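Local coordinates for Rep protein (PDB 1M55) that probably nicks DNA as the endonuclease domain of a rolling-circle-type viral replication initiator and, like related Rep proteins, probably recognises the viral replication origin, at residues V11-E16 with E86-H91; D24-W29 with L53-R58; V7-P12 with D129-T134; E17-I22 with V118-I123; L43-V48 with L162-T167. All coordinates share one frame; numbering follows the deposited sequence.

How the contacts relate
All five contacts lie in one catalytic domain built round an antiparallel sheet. Contacts 1 and 3 start from overlapping segments at and just after the end of strand 3-10, share V11 and P12, and have centres about 10 Å apart; contact 1 reaches strand 88-95 with its zinc-binding histidines, contact 3 the short strand 131-133. Contact 2 is nested along the chain inside the loops closed by contacts 1, 3 and 4, and lays helix 24-32 against helix 50-71. Contact 4 lies about 11 Å from contact 2 between centres. Contact 5 reaches the same sheet through strand 162-167, about 25 Å from contact 4 between centres, so the set spans the sheet and the helices packed on it.

Contact 1. Residues V11-E16 with E86-H91; sequences VPFDVE and EYFHLH. With ZN (zinc ion), chain C.
V11 and F88 meet through their backbones: V11 N donates to F88 O at 2.9 Å with an N-H...O angle of 168°, and a water bridges V11 O to F88 N. Beside this pair the packing is close. V11 CB stands 4.2 Å from F88 CB, V11 CG2 reaches L90 CG, and V55 of helix 50-71 and F81 of strand 77-83 also touch V11. Toward the partly exposed side the contact thins to one aromatic pair, in which F13 CE2 approaches F88 CD1 at 3.7 Å. Their planes are perpendicular and the centroids 5.6 Å apart. F13 CG lies between the backbone N and carbonyl carbon (chi1 68°). Next along the strand, H89 NE2 binds the zinc ion at 2.0 Å, while its ND1 donates to Y87 O, fixing the ring's rotation. With H91 and E82 this forms a metal site on the central sheet, whose two histidines on one strand recall the His-hydrophobe-His motif of rolling-circle Rep nucleases.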
# COMPACT_ATOMS: atom_id res chain seq x y z
N VAL A 11 -4.46 7.52 1.24
CA VAL A 11 -4.98 7.32 2.59
C VAL A 11 -5.72 8.52 3.21
O VAL A 11 -5.11 9.55 3.51
CB VAL A 11 -3.83 6.86 3.54
CG1 VAL A 11 -4.34 6.66 4.96
CG2 VAL A 11 -3.22 5.58 3.02
N PRO A 12 -7.04 8.38 3.42
CA PRO A 12 -7.86 9.45 4.01
C PRO A 12 -7.67 9.46 5.53
O PRO A 12 -7.62 8.40 6.15
CB PRO A 12 -9.29 9.02 3.65
CG PRO A 12 -9.12 7.94 2.58
CD PRO A 12 -7.89 7.25 3.03
N PHE A 13 -7.59 10.65 6.12
CA PHE A 13 -7.41 10.75 7.57
C PHE A 13 -7.94 12.06 8.17
O PHE A 13 -8.20 12.14 9.37
CB PHE A 13 -5.93 10.59 7.94
CG PHE A 13 -5.06 11.73 7.48
CD1 PHE A 13 -4.89 12.87 8.27
CD2 PHE A 13 -4.42 11.68 6.25
CE1 PHE A 13 -4.11 13.93 7.84
CE2 PHE A 13 -3.63 12.73 5.81
CZ PHE A 13 -3.48 13.86 6.61
N ASP A 14 -8.05 13.09 7.34
CA ASP A 14 -8.51 14.41 7.78
C ASP A 14 -10.03 14.45 7.78
O ASP A 14 -10.65 14.36 6.72
CB ASP A 14 -7.95 15.46 6.81
CG ASP A 14 -8.01 16.87 7.36
OD1 ASP A 14 -6.95 17.50 7.47
OD2 ASP A 14 -9.12 17.36 7.65
N VAL A 15 -10.64 14.63 8.96
CA VAL A 15 -12.10 14.66 9.06
C VAL A 15 -12.77 15.80 8.32
O VAL A 15 -13.96 15.73 8.02
CB VAL A 15 -12.59 14.63 10.54
CG1 VAL A 15 -12.07 13.39 11.24
CG2 VAL A 15 -12.18 15.89 11.27
N GLU A 16 -12.04 16.87 8.04
CA GLU A 16 -12.62 17.98 7.31
C GLU A 16 -12.41 17.84 5.81
O GLU A 16 -13.36 17.88 5.02
CB GLU A 16 -12.04 19.32 7.78
CG GLU A 16 -12.71 20.50 7.09
CD GLU A 16 -11.87 21.76 7.06
OE1 GLU A 16 -10.70 21.74 7.49
OE2 GLU A 16 -12.39 22.78 6.58
N GLU A 86 1.59 15.35 -1.98
CA GLU A 86 0.19 15.71 -1.76
C GLU A 86 -0.58 14.77 -0.85
O GLU A 86 -1.46 15.21 -0.11
CB GLU A 86 -0.57 15.79 -3.10
CG GLU A 86 -0.46 17.11 -3.85
CD GLU A 86 0.92 17.35 -4.43
OE1 GLU A 86 1.27 16.67 -5.42
OE2 GLU A 86 1.65 18.21 -3.89
N TYR A 87 -0.28 13.47 -0.91
CA TYR A 87 -1.01 12.50 -0.11
C TYR A 87 -0.19 11.38 0.47
O TYR A 87 0.85 11.01 -0.08
CB TYR A 87 -2.08 11.81 -0.97
CG TYR A 87 -3.05 12.71 -1.67
CD1 TYR A 87 -2.82 13.14 -2.97
CD2 TYR A 87 -4.23 13.12 -1.04
CE1 TYR A 87 -3.73 13.95 -3.63
CE2 TYR A 87 -5.15 13.93 -1.70
CZ TYR A 87 -4.89 14.34 -2.99
OH TYR A 87 -5.80 15.13 -3.66
N PHE A 88 -0.66 10.84 1.58
CA PHE A 88 -0.05 9.65 2.16
C PHE A 88 -0.70 8.62 1.25
O PHE A 88 -1.89 8.72 0.93
CB PHE A 88 -0.52 9.44 3.60
CG PHE A 88 0.19 10.30 4.60
CD1 PHE A 88 -0.26 11.58 4.88
CD2 PHE A 88 1.32 9.81 5.26
CE1 PHE A 88 0.41 12.38 5.81
CE2 PHE A 88 1.99 10.60 6.19
CZ PHE A 88 1.54 11.88 6.46
N HIS A 89 0.06 7.63 0.79
CA HIS A 89 -0.52 6.65 -0.12
C HIS A 89 0.19 5.32 -0.05
O HIS A 89 1.32 5.23 0.43
CB HIS A 89 -0.49 7.19 -1.56
CG HIS A 89 0.88 7.52 -2.05
ND1 HIS A 89 1.56 8.68 -1.74
CD2 HIS A 89 1.75 6.78 -2.79
CE1 HIS A 89 2.78 8.61 -2.29
NE2 HIS A 89 2.94 7.47 -2.94
N LEU A 90 -0.49 4.30 -0.54
CA LEU A 90 0.04 2.95 -0.56
C LEU A 90 0.27 2.45 -1.97
O LEU A 90 -0.62 2.57 -2.82
CB LEU A 90 -0.95 1.98 0.10
CG LEU A 90 -1.22 2.08 1.61
CD1 LEU A 90 -2.58 1.48 1.92
CD2 LEU A 90 -0.11 1.39 2.38
N HIS A 91 1.47 1.95 -2.24
CA HIS A 91 1.77 1.33 -3.53
C HIS A 91 1.44 -0.12 -3.19
O HIS A 91 2.14 -0.75 -2.40
CB HIS A 91 3.25 1.45 -3.90
CG HIS A 91 3.63 2.80 -4.39
ND1 HIS A 91 3.70 3.15 -5.72
CD2 HIS A 91 3.96 3.92 -3.69
CE1 HIS A 91 4.06 4.44 -5.79
NE2 HIS A 91 4.23 4.95 -4.58
ZN ZN C . 4.60 6.80 -3.92
O HOH W 1 -3.24 11.63 2.57

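Contact 2. Residues D24-W29 with L53-R58; sequences DSFVDW and LTVADR
This helix-helix contact sets W29 and F26 of helix 24-32 against T54, V55 and R58 of helix 50-71. The short segments run at 104° to one another with their axes 11.2 Å apart at closest approach, a spacing bridged by large side chains. W29 buries the most surface of any residue here. T54 CG2 lies over one face of its indole, displaced toward the rim, and comes 3.5 Å from W29 NE1. At the edge of the same ring, R58 CB stands 3.5 Å from W29 CH2. The R58 chain is bent at both chi2 and chi3. Its guanidinium lies with a face to W29 CZ2, which sits 3.7 Å above the centre of that group. The two planes are 35° apart, an inclined arrangement rather than a parallel one. Within the catalytic domain, another side of helix 50-71 borders the sheet, through L53 and A56 on F81 of strand 77-83. F26, with CG anti to its backbone N (chi1 -180°), sends CZ to within 3.7 Å of V55 CG2, the two side chains crossing at about a right angle. L19 from the loop before helix 24-32 touches F26 as well. The polar branch of T54 is engaged apart from W29: OG1 is hydrogen-bonded to W35 NE1 and to Q50 O, while the methyl CG2 meets the indole.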
# COMPACT_ATOMS: atom_id res chain seq x y z
N ASP A 24 -16.72 10.29 15.84
CA ASP A 24 -15.57 10.44 16.73
C ASP A 24 -14.72 9.19 16.83
O ASP A 24 -13.54 9.26 17.17
CB ASP A 24 -16.03 10.71 18.15
CG ASP A 24 -16.65 12.07 18.34
OD1 ASP A 24 -16.86 12.84 17.38
OD2 ASP A 24 -16.94 12.33 19.51
N SER A 25 -15.34 8.04 16.64
CA SER A 25 -14.64 6.77 16.76
C SER A 25 -13.42 6.65 15.84
O SER A 25 -12.45 5.97 16.17
CB SER A 25 -15.61 5.61 16.52
OG SER A 25 -16.03 5.59 15.17
N PHE A 26 -13.46 7.33 14.69
CA PHE A 26 -12.34 7.29 13.75
C PHE A 26 -11.12 7.98 14.37
O PHE A 26 -10.03 7.39 14.43
CB PHE A 26 -12.71 7.95 12.42
CG PHE A 26 -11.59 7.93 11.41
CD1 PHE A 26 -11.31 6.78 10.68
CD2 PHE A 26 -10.80 9.06 11.22
CE1 PHE A 26 -10.25 6.75 9.76
CE2 PHE A 26 -9.74 9.04 10.31
CZ PHE A 26 -9.47 7.88 9.58
N VAL A 27 -11.30 9.22 14.82
CA VAL A 27 -10.22 9.97 15.44
C VAL A 27 -9.70 9.22 16.68
O VAL A 27 -8.48 9.12 16.89
CB VAL A 27 -10.66 11.40 15.84
CG1 VAL A 27 -9.59 12.08 16.66
CG2 VAL A 27 -10.93 12.22 14.59
N ASP A 28 -10.61 8.67 17.47
CA ASP A 28 -10.22 7.94 18.67
C ASP A 28 -9.35 6.74 18.31
O ASP A 28 -8.34 6.49 18.97
CB ASP A 28 -11.46 7.48 19.45
CG ASP A 28 -12.24 8.64 20.06
OD1 ASP A 28 -11.69 9.77 20.13
OD2 ASP A 28 -13.40 8.43 20.46
N TRP A 29 -9.73 6.03 17.25
CA TRP A 29 -8.98 4.87 16.80
C TRP A 29 -7.57 5.23 16.33
O TRP A 29 -6.58 4.73 16.88
CB TRP A 29 -9.75 4.16 15.67
CG TRP A 29 -8.96 3.12 14.93
CD1 TRP A 29 -8.14 2.15 15.47
CD2 TRP A 29 -8.89 2.94 13.51
NE1 TRP A 29 -7.58 1.40 14.47
CE2 TRP A 29 -8.02 1.86 13.26
CE3 TRP A 29 -9.49 3.60 12.42
CZ2 TRP A 29 -7.73 1.42 11.96
CZ3 TRP A 29 -9.20 3.16 11.14
CH2 TRP A 29 -8.33 2.08 10.92
N LEU A 53 -0.45 5.81 9.52
CA LEU A 53 -0.02 4.42 9.40
C LEU A 53 -1.11 3.47 9.90
O LEU A 53 -1.34 2.40 9.33
CB LEU A 53 1.28 4.19 10.18
CG LEU A 53 1.81 2.76 10.26
CD1 LEU A 53 2.02 2.17 8.86
CD2 LEU A 53 3.12 2.76 11.05
N THR A 54 -1.81 3.89 10.96
CA THR A 54 -2.88 3.08 11.52
C THR A 54 -3.98 2.87 10.48
O THR A 54 -4.46 1.74 10.29
CB THR A 54 -3.44 3.75 12.80
OG1 THR A 54 -2.41 3.78 13.80
CG2 THR A 54 -4.65 2.99 13.34
N VAL A 55 -4.36 3.93 9.77
CA VAL A 55 -5.38 3.81 8.73
C VAL A 55 -4.83 2.96 7.58
O VAL A 55 -5.51 2.07 7.07
CB VAL A 55 -5.77 5.20 8.15
CG1 VAL A 55 -6.85 5.03 7.09
CG2 VAL A 55 -6.26 6.11 9.24
N ALA A 56 -3.58 3.23 7.21
CA ALA A 56 -2.92 2.52 6.11
C ALA A 56 -2.87 1.01 6.31
O ALA A 56 -3.19 0.25 5.38
CB ALA A 56 -1.52 3.06 5.91
N ASP A 57 -2.50 0.56 7.50
CA ASP A 57 -2.43 -0.88 7.75
C ASP A 57 -3.80 -1.54 7.65
O ASP A 57 -3.92 -2.65 7.13
CB ASP A 57 -1.81 -1.20 9.11
CG ASP A 57 -1.55 -2.69 9.30
OD1 ASP A 57 -0.80 -3.28 8.49
OD2 ASP A 57 -2.12 -3.28 10.24
N ARG A 58 -4.83 -0.86 8.15
CA ARG A 58 -6.17 -1.42 8.08
C ARG A 58 -6.61 -1.51 6.62
O ARG A 58 -7.19 -2.52 6.20
CB ARG A 58 -7.17 -0.59 8.89
CG ARG A 58 -8.56 -1.23 9.01
CD ARG A 58 -8.50 -2.64 9.61
NE ARG A 58 -7.79 -2.69 10.88
CZ ARG A 58 -8.31 -2.35 12.05
NH1 ARG A 58 -9.58 -1.94 12.14
NH2 ARG A 58 -7.55 -2.36 13.14

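Contact 3. Residues V7-P12 with D129-T134; sequences VIVRVP and DWVAIT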
# COMPACT_ATOMS: atom_id res chain seq x y z
N VAL A 7 -1.94 -1.04 -7.46
CA VAL A 7 -3.08 -0.19 -7.13
C VAL A 7 -2.56 0.80 -6.10
O VAL A 7 -1.95 0.41 -5.10
CB VAL A 7 -4.25 -1.00 -6.53
CG1 VAL A 7 -5.41 -0.07 -6.21
CG2 VAL A 7 -4.69 -2.09 -7.51
N ILE A 8 -2.70 2.09 -6.39
CA ILE A 8 -2.26 3.10 -5.44
C ILE A 8 -3.48 3.60 -4.68
O ILE A 8 -4.49 3.97 -5.29
CB ILE A 8 -1.52 4.27 -6.14
CG1 ILE A 8 -0.20 3.76 -6.73
CG2 ILE A 8 -1.23 5.38 -5.13
CD1 ILE A 8 0.59 4.81 -7.50
N VAL A 9 -3.41 3.50 -3.36
CA VAL A 9 -4.49 3.95 -2.51
C VAL A 9 -4.07 5.17 -1.70
O VAL A 9 -3.11 5.12 -0.93
CB VAL A 9 -4.95 2.84 -1.53
CG1 VAL A 9 -6.12 3.34 -0.68
CG2 VAL A 9 -5.36 1.59 -2.30
N ARG A 10 -4.75 6.29 -1.92
CA ARG A 10 -4.48 7.51 -1.18
C ARG A 10 -5.20 7.33 0.16
O ARG A 10 -6.38 6.99 0.19
CB ARG A 10 -4.98 8.73 -1.95
CG ARG A 10 -4.12 9.02 -3.16
CD ARG A 10 -4.72 10.09 -4.04
NE ARG A 10 -3.76 10.51 -5.06
CZ ARG A 10 -4.07 11.29 -6.09
NH1 ARG A 10 -5.31 11.74 -6.25
NH2 ARG A 10 -3.13 11.64 -6.96
N VAL A 11 -4.46 7.52 1.24
CA VAL A 11 -4.98 7.32 2.59
C VAL A 11 -5.72 8.52 3.21
O VAL A 11 -5.11 9.55 3.51
CB VAL A 11 -3.83 6.86 3.54
CG1 VAL A 11 -4.34 6.66 4.96
CG2 VAL A 11 -3.22 5.58 3.02
N PRO A 12 -7.04 8.38 3.42
CA PRO A 12 -7.86 9.45 4.01
C PRO A 12 -7.67 9.46 5.53
O PRO A 12 -7.62 8.40 6.15
CB PRO A 12 -9.29 9.02 3.65
CG PRO A 12 -9.12 7.94 2.58
CD PRO A 12 -7.89 7.25 3.03
N ASP A 129 -9.73 10.08 -7.13
CA ASP A 129 -9.11 8.82 -7.52
C ASP A 129 -8.31 8.22 -6.38
O ASP A 129 -7.15 7.84 -6.56
CB ASP A 129 -8.18 9.04 -8.74
CG ASP A 129 -8.91 9.63 -9.93
OD1 ASP A 129 -10.04 9.19 -10.24
OD2 ASP A 129 -8.34 10.53 -10.58
N TRP A 130 -8.93 8.09 -5.21
CA TRP A 130 -8.22 7.55 -4.06
C TRP A 130 -7.84 6.07 -4.15
O TRP A 130 -7.01 5.60 -3.38
CB TRP A 130 -8.91 7.93 -2.75
CG TRP A 130 -10.17 7.19 -2.44
CD1 TRP A 130 -11.41 7.42 -2.97
CD2 TRP A 130 -10.31 6.12 -1.51
NE1 TRP A 130 -12.31 6.54 -2.43
CE2 TRP A 130 -11.67 5.73 -1.53
CE3 TRP A 130 -9.42 5.44 -0.66
CZ2 TRP A 130 -12.17 4.70 -0.72
CZ3 TRP A 130 -9.92 4.41 0.14
CH2 TRP A 130 -11.28 4.06 0.10
N VAL A 131 -8.49 5.32 -5.04
CA VAL A 131 -8.14 3.91 -5.26
C VAL A 131 -7.96 3.84 -6.77
O VAL A 131 -8.93 3.85 -7.52
CB VAL A 131 -9.25 2.93 -4.81
CG1 VAL A 131 -8.83 1.50 -5.14
CG2 VAL A 131 -9.49 3.05 -3.32
N ALA A 132 -6.70 3.82 -7.21
CA ALA A 132 -6.41 3.82 -8.64
C ALA A 132 -5.50 2.70 -9.13
O ALA A 132 -4.41 2.48 -8.58
CB ALA A 132 -5.80 5.18 -9.03
N ILE A 133 -5.93 2.01 -10.18
CA ILE A 133 -5.14 0.94 -10.78
C ILE A 133 -4.13 1.62 -11.72
O ILE A 133 -4.51 2.46 -12.54
CB ILE A 133 -6.00 -0.01 -11.63
CG1 ILE A 133 -7.10 -0.65 -10.78
CG2 ILE A 133 -5.13 -1.09 -12.27
CD1 ILE A 133 -8.15 -1.38 -11.59
N THR A 134 -2.86 1.27 -11.60
CA THR A 134 -1.86 1.86 -12.47
C THR A 134 -2.04 1.30 -13.88
O THR A 134 -2.18 0.09 -14.08
CB THR A 134 -0.43 1.58 -11.96
OG1 THR A 134 -0.30 2.11 -10.63
CG2 THR A 134 0.61 2.25 -12.86
O HOH W 2 -4.66 6.80 -5.78
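I8 O is gripped twice, by A132 N at 2.9 Å with an N-H...O angle of 174° and by a water that also donates to D129 O. The reverse bond, I8 N to A132 O, closes the hydrogen-bonded antiparallel pair, and R10 N adds a third link, to W130 O at 2.8 Å. V7 with I133 and V9 with V131 are the non-hydrogen-bonded pairs; here V9 CA comes 3.1 Å from W130 O in a CA-H...O contact. In the central sheet, strand 3-10 also pairs with strand 88-95. On the face carrying V7, V9, V131 and I133, V7 CG1 touches V131 CG1 at 3.9 Å. V9 CG1 meets W130 CE3 at the same distance, the two side chains lying side by side and pointing the same way, while P12 CG lies 4.1 Å from W130 CE3. The chemistry thus divides: backbone bonds fix the strand register, whereas apolar side chains join the segments and pack against helices 50-71 (V9 on I59) and 101-118 (V131 on V108).

Contact 4. Residues E17-I22 with V118-I123; sequences EHLPGI and VVFQGI
Two turns face each other, a type II turn from L19 to I22 and a type I' turn from F120 to I123, each closed by its own backbone bond and with no hydrogen bond between them. I123 carries much of the contact: its CG2 and its CG1-CD1 branch spread over the turn L19-I22. CG2, anti to the backbone N, rests 3.4 Å from P20 O; CD1 reaches G21 O at 3.6 Å; CG1 lies alongside the I22 backbone, 3.9 Å from I22 CA. G21 has a positive phi (97°), a backbone geometry at which a side chain would press on the preceding carbonyl oxygen. I22 extends over the second turn with CG1 anti to its backbone N (chi1 -158°). That carbon stands 3.5 Å from Q121 OE1, which itself accepts from S23 OG, just after 17-22. Deeper in, both L19 methyls approach the same ring atom from one side, with CD2 at 3.7 Å and CD1 at 3.8 Å from F120 CD2. The two loops, one following strand 3-10 and the other helix 101-118, pack together against helix 24-32, where L19 and F120 touch F26, and helix 50-71, where F120 meets V55 and I59.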
# COMPACT_ATOMS: atom_id res chain seq x y z
N GLU A 17 -11.15 17.66 5.42
CA GLU A 17 -10.75 17.53 4.02
C GLU A 17 -11.02 16.19 3.35
O GLU A 17 -11.23 16.13 2.14
CB GLU A 17 -9.26 17.83 3.89
CG GLU A 17 -8.87 19.27 4.15
CD GLU A 17 -9.26 20.19 3.01
OE1 GLU A 17 -8.93 19.87 1.84
OE2 GLU A 17 -9.90 21.23 3.28
N HIS A 18 -10.98 15.11 4.13
CA HIS A 18 -11.15 13.78 3.56
C HIS A 18 -12.39 13.01 3.97
O HIS A 18 -13.01 12.35 3.13
CB HIS A 18 -9.95 12.89 3.92
CG HIS A 18 -8.62 13.47 3.57
ND1 HIS A 18 -7.47 13.15 4.26
CD2 HIS A 18 -8.24 14.33 2.60
CE1 HIS A 18 -6.44 13.79 3.73
NE2 HIS A 18 -6.89 14.51 2.72
N LEU A 19 -12.75 13.09 5.24
CA LEU A 19 -13.87 12.31 5.76
C LEU A 19 -15.00 13.06 6.47
O LEU A 19 -15.38 12.68 7.58
CB LEU A 19 -13.32 11.23 6.68
CG LEU A 19 -12.33 10.25 6.04
CD1 LEU A 19 -11.49 9.58 7.10
CD2 LEU A 19 -13.09 9.23 5.20
N PRO A 20 -15.55 14.11 5.85
CA PRO A 20 -16.63 14.83 6.51
C PRO A 20 -17.81 13.89 6.81
O PRO A 20 -18.17 13.06 5.97
CB PRO A 20 -17.01 15.91 5.49
CG PRO A 20 -16.61 15.31 4.17
CD PRO A 20 -15.29 14.67 4.51
N GLY A 21 -18.37 14.00 8.00
CA GLY A 21 -19.49 13.15 8.38
C GLY A 21 -19.10 11.93 9.19
O GLY A 21 -19.97 11.21 9.67
N ILE A 22 -17.80 11.66 9.32
CA ILE A 22 -17.34 10.50 10.08
C ILE A 22 -17.52 10.75 11.58
O ILE A 22 -17.49 11.90 12.03
CB ILE A 22 -15.88 10.14 9.73
CG1 ILE A 22 -15.60 8.68 10.07
CG2 ILE A 22 -14.89 11.06 10.45
CD1 ILE A 22 -14.50 8.07 9.23
N VAL A 118 -15.87 -0.88 5.93
CA VAL A 118 -15.06 -1.35 7.06
C VAL A 118 -14.16 -0.32 7.74
O VAL A 118 -14.14 -0.21 8.97
CB VAL A 118 -14.19 -2.56 6.65
CG1 VAL A 118 -13.29 -3.00 7.79
CG2 VAL A 118 -15.08 -3.70 6.20
N VAL A 119 -13.41 0.43 6.94
CA VAL A 119 -12.48 1.39 7.50
C VAL A 119 -13.08 2.78 7.73
O VAL A 119 -12.76 3.44 8.73
CB VAL A 119 -11.22 1.53 6.60
CG1 VAL A 119 -10.12 2.28 7.33
CG2 VAL A 119 -10.72 0.16 6.15
N PHE A 120 -13.99 3.19 6.85
CA PHE A 120 -14.55 4.53 6.94
C PHE A 120 -16.00 4.72 7.35
O PHE A 120 -16.59 5.76 7.08
CB PHE A 120 -14.21 5.28 5.65
CG PHE A 120 -12.75 5.26 5.33
CD1 PHE A 120 -12.27 4.55 4.23
CD2 PHE A 120 -11.83 5.88 6.18
CE1 PHE A 120 -10.90 4.45 4.00
CE2 PHE A 120 -10.47 5.79 5.95
CZ PHE A 120 -10.00 5.07 4.86
N GLN A 121 -16.55 3.72 8.04
CA GLN A 121 -17.92 3.80 8.55
C GLN A 121 -18.97 4.19 7.51
O GLN A 121 -19.95 4.86 7.83
CB GLN A 121 -17.97 4.80 9.71
CG GLN A 121 -16.90 4.57 10.76
CD GLN A 121 -16.82 5.69 11.79
OE1 GLN A 121 -17.72 6.52 11.91
NE2 GLN A 121 -15.71 5.73 12.51
N GLY A 122 -18.76 3.79 6.26
CA GLY A 122 -19.70 4.12 5.21
C GLY A 122 -19.55 5.52 4.64
O GLY A 122 -20.35 5.94 3.80
N ILE A 123 -18.54 6.26 5.09
CA ILE A 123 -18.29 7.62 4.60
C ILE A 123 -17.36 7.56 3.38
O ILE A 123 -16.29 6.96 3.45
CB ILE A 123 -17.63 8.50 5.70
CG1 ILE A 123 -18.55 8.60 6.92
CG2 ILE A 123 -17.29 9.89 5.15
CD1 ILE A 123 -19.90 9.23 6.65

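Contact 5. Residues L43-V48 with L162-T167; sequences LNLTLV and LQWAWT
Q163 reaches across to L47 with a folded side chain: CG is anti to its carbonyl carbon, and chi2 of -78° bends CD back. NE2 donates to L47 O at 3.2 Å. The bond is far from straight (137° at the hydrogen), although the donor lies in the carbonyl plane. NE2 also bonds P160 O, and OE1 accepts from E49 N, so the amide is held at both ends and its rotation fixed. V48 slides past Q163 in the opposite direction; its CG2 comes 3.6 Å from Q163 O, while CG1, anti to the backbone N, approaches W164 CE3 at 4.1 Å. The loop before helix 50-71 thus packs on strand 162-167 of the sheet, where Q163 and W164 both face F81 in a classic beta bulge. L43 CD2 and L162 CD2 meet at 4.2 Å. A water donates to L162 O and, weakly, to L47 O. Chemically, one buried amide bonds to backbone at both its ends, yet Q163 O, covered by V48, has no hydrogen-bonding partner in the model.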
# COMPACT_ATOMS: atom_id res chain seq x y z
N LEU A 43 14.66 1.83 11.10
CA LEU A 43 13.98 3.07 10.78
C LEU A 43 13.94 4.00 11.99
O LEU A 43 14.10 3.56 13.13
CB LEU A 43 12.54 2.79 10.33
CG LEU A 43 12.27 1.99 9.05
CD1 LEU A 43 10.78 1.80 8.88
CD2 LEU A 43 12.86 2.69 7.84
N ASN A 44 13.77 5.29 11.73
CA ASN A 44 13.66 6.27 12.79
C ASN A 44 12.16 6.44 13.01
O ASN A 44 11.45 6.98 12.15
CB ASN A 44 14.29 7.59 12.35
CG ASN A 44 14.16 8.68 13.40
OD1 ASN A 44 13.55 8.48 14.44
ND2 ASN A 44 14.75 9.83 13.13
N LEU A 45 11.66 5.93 14.13
CA LEU A 45 10.23 5.99 14.43
C LEU A 45 9.65 7.40 14.51
O LEU A 45 8.49 7.60 14.17
CB LEU A 45 9.92 5.23 15.73
CG LEU A 45 8.44 4.95 16.04
CD1 LEU A 45 7.82 4.07 14.96
CD2 LEU A 45 8.31 4.28 17.39
N THR A 46 10.46 8.38 14.90
CA THR A 46 9.97 9.75 15.00
C THR A 46 9.52 10.31 13.65
O THR A 46 8.72 11.25 13.60
CB THR A 46 11.01 10.70 15.63
OG1 THR A 46 12.15 10.81 14.78
CG2 THR A 46 11.46 10.16 16.98
N LEU A 47 10.02 9.73 12.56
CA LEU A 47 9.66 10.19 11.22
C LEU A 47 8.44 9.46 10.65
O LEU A 47 7.99 9.76 9.54
CB LEU A 47 10.85 10.04 10.26
CG LEU A 47 12.07 10.90 10.60
CD1 LEU A 47 13.19 10.63 9.60
CD2 LEU A 47 11.68 12.38 10.58
N VAL A 48 7.93 8.48 11.39
CA VAL A 48 6.76 7.72 10.96
C VAL A 48 5.51 8.38 11.54
O VAL A 48 5.44 8.64 12.75
CB VAL A 48 6.84 6.25 11.45
CG1 VAL A 48 5.57 5.49 11.07
CG2 VAL A 48 8.07 5.56 10.85
N LEU A 162 9.45 7.28 2.77
CA LEU A 162 9.16 5.90 3.15
C LEU A 162 8.59 5.97 4.56
O LEU A 162 9.22 6.53 5.46
CB LEU A 162 10.44 5.05 3.15
CG LEU A 162 10.32 3.66 3.78
CD1 LEU A 162 9.32 2.82 3.00
CD2 LEU A 162 11.67 2.98 3.83
N GLN A 163 7.40 5.41 4.74
CA GLN A 163 6.75 5.40 6.05
C GLN A 163 6.72 4.00 6.64
O GLN A 163 6.98 3.82 7.84
CB GLN A 163 5.33 5.96 5.94
CG GLN A 163 5.26 7.46 5.69
CD GLN A 163 5.51 8.27 6.95
OE1 GLN A 163 4.92 8.00 7.99
NE2 GLN A 163 6.37 9.28 6.85
N TRP A 164 6.45 3.00 5.81
CA TRP A 164 6.38 1.61 6.26
C TRP A 164 6.21 0.71 5.04
O TRP A 164 5.93 1.20 3.95
CB TRP A 164 5.17 1.42 7.18
CG TRP A 164 5.29 0.33 8.21
CD1 TRP A 164 4.88 -0.96 8.09
CD2 TRP A 164 5.80 0.47 9.54
NE1 TRP A 164 5.09 -1.64 9.27
CE2 TRP A 164 5.66 -0.78 10.18
CE3 TRP A 164 6.36 1.53 10.26
CZ2 TRP A 164 6.06 -1.01 11.50
CZ3 TRP A 164 6.76 1.31 11.58
CH2 TRP A 164 6.60 0.05 12.18
N ALA A 165 6.38 -0.59 5.22
CA ALA A 165 6.20 -1.54 4.13
C ALA A 165 5.91 -2.92 4.69
O ALA A 165 6.30 -3.22 5.82
CB ALA A 165 7.43 -1.57 3.22
N TRP A 166 5.21 -3.73 3.91
CA TRP A 166 4.83 -5.09 4.31
C TRP A 166 4.96 -5.99 3.08
O TRP A 166 4.75 -5.54 1.95
CB TRP A 166 3.36 -5.15 4.74
CG TRP A 166 2.93 -4.20 5.82
CD1 TRP A 166 2.76 -4.49 7.15
CD2 TRP A 166 2.48 -2.85 5.65
NE1 TRP A 166 2.21 -3.41 7.81
CE2 TRP A 166 2.03 -2.39 6.91
CE3 TRP A 166 2.40 -1.98 4.55
CZ2 TRP A 166 1.50 -1.10 7.10
CZ3 TRP A 166 1.88 -0.70 4.74
CH2 TRP A 166 1.44 -0.28 6.01
N THR A 167 5.25 -7.26 3.31
CA THR A 167 5.36 -8.21 2.20
C THR A 167 5.38 -9.64 2.71
O THR A 167 5.73 -9.89 3.86
CB THR A 167 6.65 -7.98 1.38
OG1 THR A 167 6.65 -8.83 0.23
CG2 THR A 167 7.89 -8.28 2.21
O HOH W 3 9.30 7.95 7.79